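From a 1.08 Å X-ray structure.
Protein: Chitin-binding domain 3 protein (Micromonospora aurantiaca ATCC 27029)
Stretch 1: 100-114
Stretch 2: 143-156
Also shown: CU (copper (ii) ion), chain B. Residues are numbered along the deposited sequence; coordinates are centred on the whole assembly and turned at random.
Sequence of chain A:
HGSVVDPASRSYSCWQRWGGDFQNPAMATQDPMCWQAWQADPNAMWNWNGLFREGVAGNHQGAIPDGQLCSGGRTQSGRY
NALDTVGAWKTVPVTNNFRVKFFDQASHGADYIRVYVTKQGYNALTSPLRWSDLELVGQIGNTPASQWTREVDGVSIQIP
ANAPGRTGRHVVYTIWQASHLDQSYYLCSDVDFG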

# COMPACT_ATOMS: atom_id res chain seq x y z
N VAL A 100 5.88 8.91 4.35
CA VAL A 100 5.28 8.12 3.29
C VAL A 100 5.26 8.98 2.03
O VAL A 100 4.62 10.04 2.01
CB VAL A 100 3.86 7.69 3.68
CG1 VAL A 100 3.13 7.05 2.50
CG2 VAL A 100 3.89 6.74 4.89
N LYS A 101 5.95 8.53 0.98
CA LYS A 101 5.95 9.23 -0.30
C LYS A 101 4.87 8.64 -1.18
O LYS A 101 4.94 7.45 -1.55
CB LYS A 101 7.30 9.13 -1.00
CG LYS A 101 7.36 9.97 -2.27
CD LYS A 101 8.70 9.83 -2.98
CE LYS A 101 8.68 10.45 -4.38
NZ LYS A 101 10.02 10.34 -5.04
N PHE A 102 3.87 9.46 -1.51
CA PHE A 102 2.79 9.07 -2.40
C PHE A 102 3.03 9.67 -3.78
O PHE A 102 3.29 10.87 -3.89
CB PHE A 102 1.43 9.53 -1.86
CG PHE A 102 0.34 8.65 -2.34
CD1 PHE A 102 -0.13 8.74 -3.64
CD2 PHE A 102 -0.14 7.65 -1.52
CE1 PHE A 102 -1.08 7.84 -4.10
CE2 PHE A 102 -1.08 6.76 -1.97
CZ PHE A 102 -1.55 6.85 -3.25
N PHE A 103 2.94 8.84 -4.82
CA PHE A 103 3.13 9.28 -6.21
C PHE A 103 1.82 9.10 -6.97
O PHE A 103 1.25 8.00 -6.97
CB PHE A 103 4.25 8.45 -6.86
CG PHE A 103 4.44 8.70 -8.33
CD1 PHE A 103 4.64 9.97 -8.84
CD2 PHE A 103 4.41 7.63 -9.22
CE1 PHE A 103 4.82 10.16 -10.21
CE2 PHE A 103 4.59 7.82 -10.58
CZ PHE A 103 4.79 9.09 -11.07
N ASP A 104 1.36 10.18 -7.61
CA ASP A 104 0.12 10.20 -8.39
C ASP A 104 0.48 10.60 -9.82
O ASP A 104 0.91 11.73 -10.07
CB ASP A 104 -0.88 11.19 -7.79
CG ASP A 104 -2.15 11.36 -8.61
OD1 ASP A 104 -2.38 10.57 -9.54
OD2 ASP A 104 -2.91 12.30 -8.28
N GLN A 105 0.32 9.66 -10.76
CA GLN A 105 0.57 9.96 -12.17
C GLN A 105 -0.45 10.92 -12.77
O GLN A 105 -0.16 11.54 -13.80
CB GLN A 105 0.51 8.66 -12.97
CG GLN A 105 1.60 7.69 -12.60
CD GLN A 105 1.35 6.32 -13.21
OE1 GLN A 105 0.20 5.94 -13.43
NE2 GLN A 105 2.41 5.60 -13.52
N ALA A 106 -1.63 11.02 -12.18
CA ALA A 106 -2.78 11.65 -12.82
C ALA A 106 -3.16 13.01 -12.25
O ALA A 106 -4.08 13.64 -12.80
CB ALA A 106 -3.99 10.72 -12.71
N SER A 107 -2.51 13.48 -11.19
CA SER A 107 -2.79 14.79 -10.60
C SER A 107 -4.25 14.94 -10.18
O SER A 107 -4.91 15.95 -10.47
CB SER A 107 -2.35 15.91 -11.55
OG SER A 107 -0.95 15.83 -11.78
N HIS A 108 -4.77 13.93 -9.48
CA HIS A 108 -6.16 13.95 -9.02
C HIS A 108 -6.38 14.82 -7.78
O HIS A 108 -7.53 15.18 -7.50
CB HIS A 108 -6.61 12.55 -8.59
CG HIS A 108 -6.63 11.51 -9.68
ND1 HIS A 108 -7.17 11.73 -10.92
CD2 HIS A 108 -6.27 10.20 -9.65
CE1 HIS A 108 -7.12 10.61 -11.62
NE2 HIS A 108 -6.58 9.66 -10.87
N GLY A 109 -5.34 15.14 -7.02
CA GLY A 109 -5.53 15.70 -5.69
C GLY A 109 -5.99 14.67 -4.68
O GLY A 109 -6.30 13.52 -5.01
N ALA A 110 -6.05 15.08 -3.42
CA ALA A 110 -6.59 14.25 -2.36
C ALA A 110 -7.61 15.00 -1.52
O ALA A 110 -7.39 16.16 -1.14
CB ALA A 110 -5.47 13.77 -1.40
N ASP A 111 -8.71 14.32 -1.19
CA ASP A 111 -9.58 14.80 -0.12
C ASP A 111 -8.90 14.56 1.22
O ASP A 111 -9.06 15.36 2.16
CB ASP A 111 -10.93 14.07 -0.15
CG ASP A 111 -11.79 14.42 -1.35
OD1 ASP A 111 -11.42 15.27 -2.19
OD2 ASP A 111 -12.91 13.86 -1.43
N TYR A 112 -8.15 13.47 1.32
CA TYR A 112 -7.32 13.14 2.47
C TYR A 112 -6.44 11.96 2.08
O TYR A 112 -6.77 11.21 1.14
CB TYR A 112 -8.13 12.79 3.73
CG TYR A 112 -9.26 11.80 3.53
CD1 TYR A 112 -9.04 10.43 3.60
CD2 TYR A 112 -10.55 12.23 3.29
CE1 TYR A 112 -10.08 9.52 3.42
CE2 TYR A 112 -11.59 11.34 3.12
CZ TYR A 112 -11.35 9.98 3.18
OH TYR A 112 -12.40 9.09 3.00
N ILE A 113 -5.33 11.81 2.79
CA ILE A 113 -4.54 10.58 2.78
C ILE A 113 -4.28 10.22 4.23
O ILE A 113 -3.77 11.05 4.99
CB ILE A 113 -3.22 10.72 2.00
CG1 ILE A 113 -3.47 11.09 0.54
CG2 ILE A 113 -2.43 9.39 2.08
CD1 ILE A 113 -2.21 11.27 -0.30
N ARG A 114 -4.64 9.00 4.62
CA ARG A 114 -4.48 8.51 5.98
C ARG A 114 -3.43 7.42 6.00
O ARG A 114 -3.42 6.53 5.14
CB ARG A 114 -5.81 7.97 6.51
CG ARG A 114 -6.84 9.05 6.72
CD ARG A 114 -8.25 8.52 6.99
NE ARG A 114 -9.20 9.62 7.03
CZ ARG A 114 -10.50 9.52 6.83
NH1 ARG A 114 -11.07 8.33 6.62
NH2 ARG A 114 -11.25 10.61 6.82
N THR A 143 -5.91 18.32 -0.25
CA THR A 143 -4.63 18.74 -0.82
C THR A 143 -4.75 18.67 -2.34
O THR A 143 -4.50 17.63 -2.96
CB THR A 143 -3.49 17.87 -0.31
OG1 THR A 143 -3.55 17.77 1.12
CG2 THR A 143 -2.14 18.45 -0.71
N PRO A 144 -5.15 19.77 -2.97
CA PRO A 144 -5.27 19.79 -4.43
C PRO A 144 -3.93 19.53 -5.09
O PRO A 144 -2.86 19.78 -4.53
CB PRO A 144 -5.76 21.22 -4.71
CG PRO A 144 -6.47 21.63 -3.46
CD PRO A 144 -5.65 21.02 -2.36
N ALA A 145 -4.00 19.03 -6.33
CA ALA A 145 -2.80 18.63 -7.06
C ALA A 145 -1.83 19.78 -7.22
O ALA A 145 -0.61 19.57 -7.27
CB ALA A 145 -3.17 18.09 -8.44
N SER A 146 -2.34 21.01 -7.33
CA SER A 146 -1.48 22.16 -7.51
C SER A 146 -0.46 22.29 -6.40
O SER A 146 0.55 22.97 -6.58
CB SER A 146 -2.32 23.44 -7.57
OG SER A 146 -3.05 23.59 -6.36
N GLN A 147 -0.70 21.63 -5.26
CA GLN A 147 0.15 21.72 -4.08
C GLN A 147 1.08 20.52 -3.90
O GLN A 147 1.91 20.53 -3.00
CB GLN A 147 -0.72 21.87 -2.83
CG GLN A 147 -1.78 22.96 -2.97
CD GLN A 147 -1.20 24.30 -3.42
OE1 GLN A 147 -1.56 24.84 -4.47
NE2 GLN A 147 -0.28 24.84 -2.63
N TRP A 148 0.94 19.51 -4.74
CA TRP A 148 1.87 18.39 -4.73
C TRP A 148 3.15 18.78 -5.48
O TRP A 148 3.17 19.68 -6.33
CB TRP A 148 1.23 17.18 -5.41
CG TRP A 148 0.04 16.56 -4.71
CD1 TRP A 148 -1.05 17.19 -4.18
CD2 TRP A 148 -0.19 15.16 -4.55
NE1 TRP A 148 -1.94 16.26 -3.68
CE2 TRP A 148 -1.43 15.01 -3.90
CE3 TRP A 148 0.54 14.01 -4.90
CZ2 TRP A 148 -1.96 13.75 -3.59
CZ3 TRP A 148 0.02 12.78 -4.59
CH2 TRP A 148 -1.22 12.65 -3.95
N THR A 149 4.21 18.05 -5.18
CA THR A 149 5.52 18.32 -5.73
C THR A 149 5.61 17.78 -7.16
O THR A 149 5.21 16.64 -7.43
CB THR A 149 6.56 17.66 -4.83
OG1 THR A 149 6.40 18.21 -3.51
CG2 THR A 149 7.98 17.89 -5.33
N ARG A 150 6.13 18.59 -8.06
CA ARG A 150 6.27 18.17 -9.45
C ARG A 150 7.26 17.02 -9.58
O ARG A 150 8.35 17.04 -8.99
CB ARG A 150 6.74 19.36 -10.30
CG ARG A 150 7.07 19.04 -11.74
CD ARG A 150 7.54 20.28 -12.47
NE ARG A 150 8.45 19.98 -13.58
CZ ARG A 150 9.08 20.90 -14.30
NH1 ARG A 150 8.89 22.19 -14.04
NH2 ARG A 150 9.89 20.55 -15.28
N GLU A 151 6.88 16.01 -10.36
CA GLU A 151 7.76 14.91 -10.71
C GLU A 151 7.77 14.74 -12.22
O GLU A 151 7.01 15.39 -12.94
CB GLU A 151 7.29 13.59 -10.08
CG GLU A 151 7.22 13.60 -8.55
CD GLU A 151 8.57 13.42 -7.88
OE1 GLU A 151 9.60 13.31 -8.60
OE2 GLU A 151 8.62 13.40 -6.63
N VAL A 152 8.65 13.86 -12.70
CA VAL A 152 8.50 13.32 -14.04
C VAL A 152 7.26 12.43 -14.06
O VAL A 152 7.13 11.49 -13.27
CB VAL A 152 9.76 12.54 -14.46
CG1 VAL A 152 9.57 11.91 -15.84
CG2 VAL A 152 10.97 13.46 -14.47
N ASP A 153 6.34 12.75 -14.96
CA ASP A 153 5.17 11.91 -15.23
C ASP A 153 4.22 11.82 -14.05
O ASP A 153 3.52 10.82 -13.87
CB ASP A 153 5.57 10.52 -15.72
CG ASP A 153 6.33 10.57 -17.03
OD1 ASP A 153 7.12 9.63 -17.31
OD2 ASP A 153 6.15 11.56 -17.78
N GLY A 154 4.15 12.88 -13.26
CA GLY A 154 3.14 12.97 -12.22
C GLY A 154 3.54 13.97 -11.15
O GLY A 154 4.31 14.90 -11.42
N VAL A 155 3.00 13.76 -9.96
CA VAL A 155 3.27 14.60 -8.80
C VAL A 155 3.39 13.70 -7.58
O VAL A 155 2.94 12.55 -7.58
CB VAL A 155 2.16 15.66 -8.60
CG1 VAL A 155 2.14 16.66 -9.75
CG2 VAL A 155 0.78 15.01 -8.44
N SER A 156 4.00 14.22 -6.53
CA SER A 156 4.18 13.44 -5.32
C SER A 156 3.98 14.30 -4.08
O SER A 156 3.98 15.53 -4.13
CB SER A 156 5.56 12.79 -5.25
OG SER A 156 6.58 13.77 -5.13
CU CU B . -6.28 7.79 -11.46
O HOH W 1 1.14 11.02 -16.20

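The two stretches are joined by two short antiparallel backbone pairings, one at each end of a copper-bearing loop, with a single buried tryptophan filling the space between them.

The first pairing sets strand 100-104 against strand 154-156. Asp104 and Val155 form its hydrogen-bonded pair: Asp104 N donates to Val155 O at 2.8 Å, and Val155 N returns the bond to Asp104 O at 2.9 Å, both nearly straight. Phe103 and Ser156 make the neighbouring non-hydrogen-bonded pair, where the strands close to 4.4 Å between CA atoms and Ser156 CA lies 3.1 Å from Phe102 O in a CA-H...O contact. The second pairing is one isolated bridge, with Ala110 N to Thr143 O at 3.0 Å and Thr143 N to Ala110 O at 2.8 Å.

Trp148, in its m rotamer, points toward the other stretch and has more area covered there than any other residue. Its indole reaches both pairings: CZ3 lies 3.7 Å from Asp104 CB, CZ2 meets Ala110 CB at 4.1 Å, and CH2 touches Ile113 CD1 at 4.0 Å and Phe102 CD1 at 4.1 Å. The small methyl of Ala110 sits at the ring edge. Burial does not leave the indole nitrogen unsatisfied, because Trp148 NE1 donates to Thr143 O at 3.0 Å, the same carbonyl that accepts from Ala110.

Asp104 is buried, yet its carboxylate is used to hold the loop: OD1 accepts from Ala106 N at 2.8 Å and OD2 from His108 N at 2.7 Å. Beyond this anchor, His108 NE2 binds the copper at 2.0 Å.

Phe103 extends its t side chain over the type II turn from Glu151 to Gly154, with CD1 3.3 Å from Val155 O and CZ 3.5 Å from Asp153 O. Gly154 is required here: an ideal CB would lie 2.5 Å from Asp104 O and 2.8 Å from Phe103 CE1, and its backbone angles themselves call for glycine. Gly109, at positive phi, likewise suits its place, packing its CA 3.5 Å from Thr143 O. Nearby, Ala145 directs its methyl toward Ser107, with CB 3.4 Å from Ser107 O.

The one salt bridge between the stretches lies at the margin, although the buried Asp104 carries its charge within the contact, where backbone N-H groups meet it. Lys101, fully extended, brings NZ to 3.7 Å from Glu151 OE2, a long salt bridge, while Ser156 OG donates to that same OE2 at 2.6 Å and steadies the acid. Together the stretches bury 720 Å², summed over both sides.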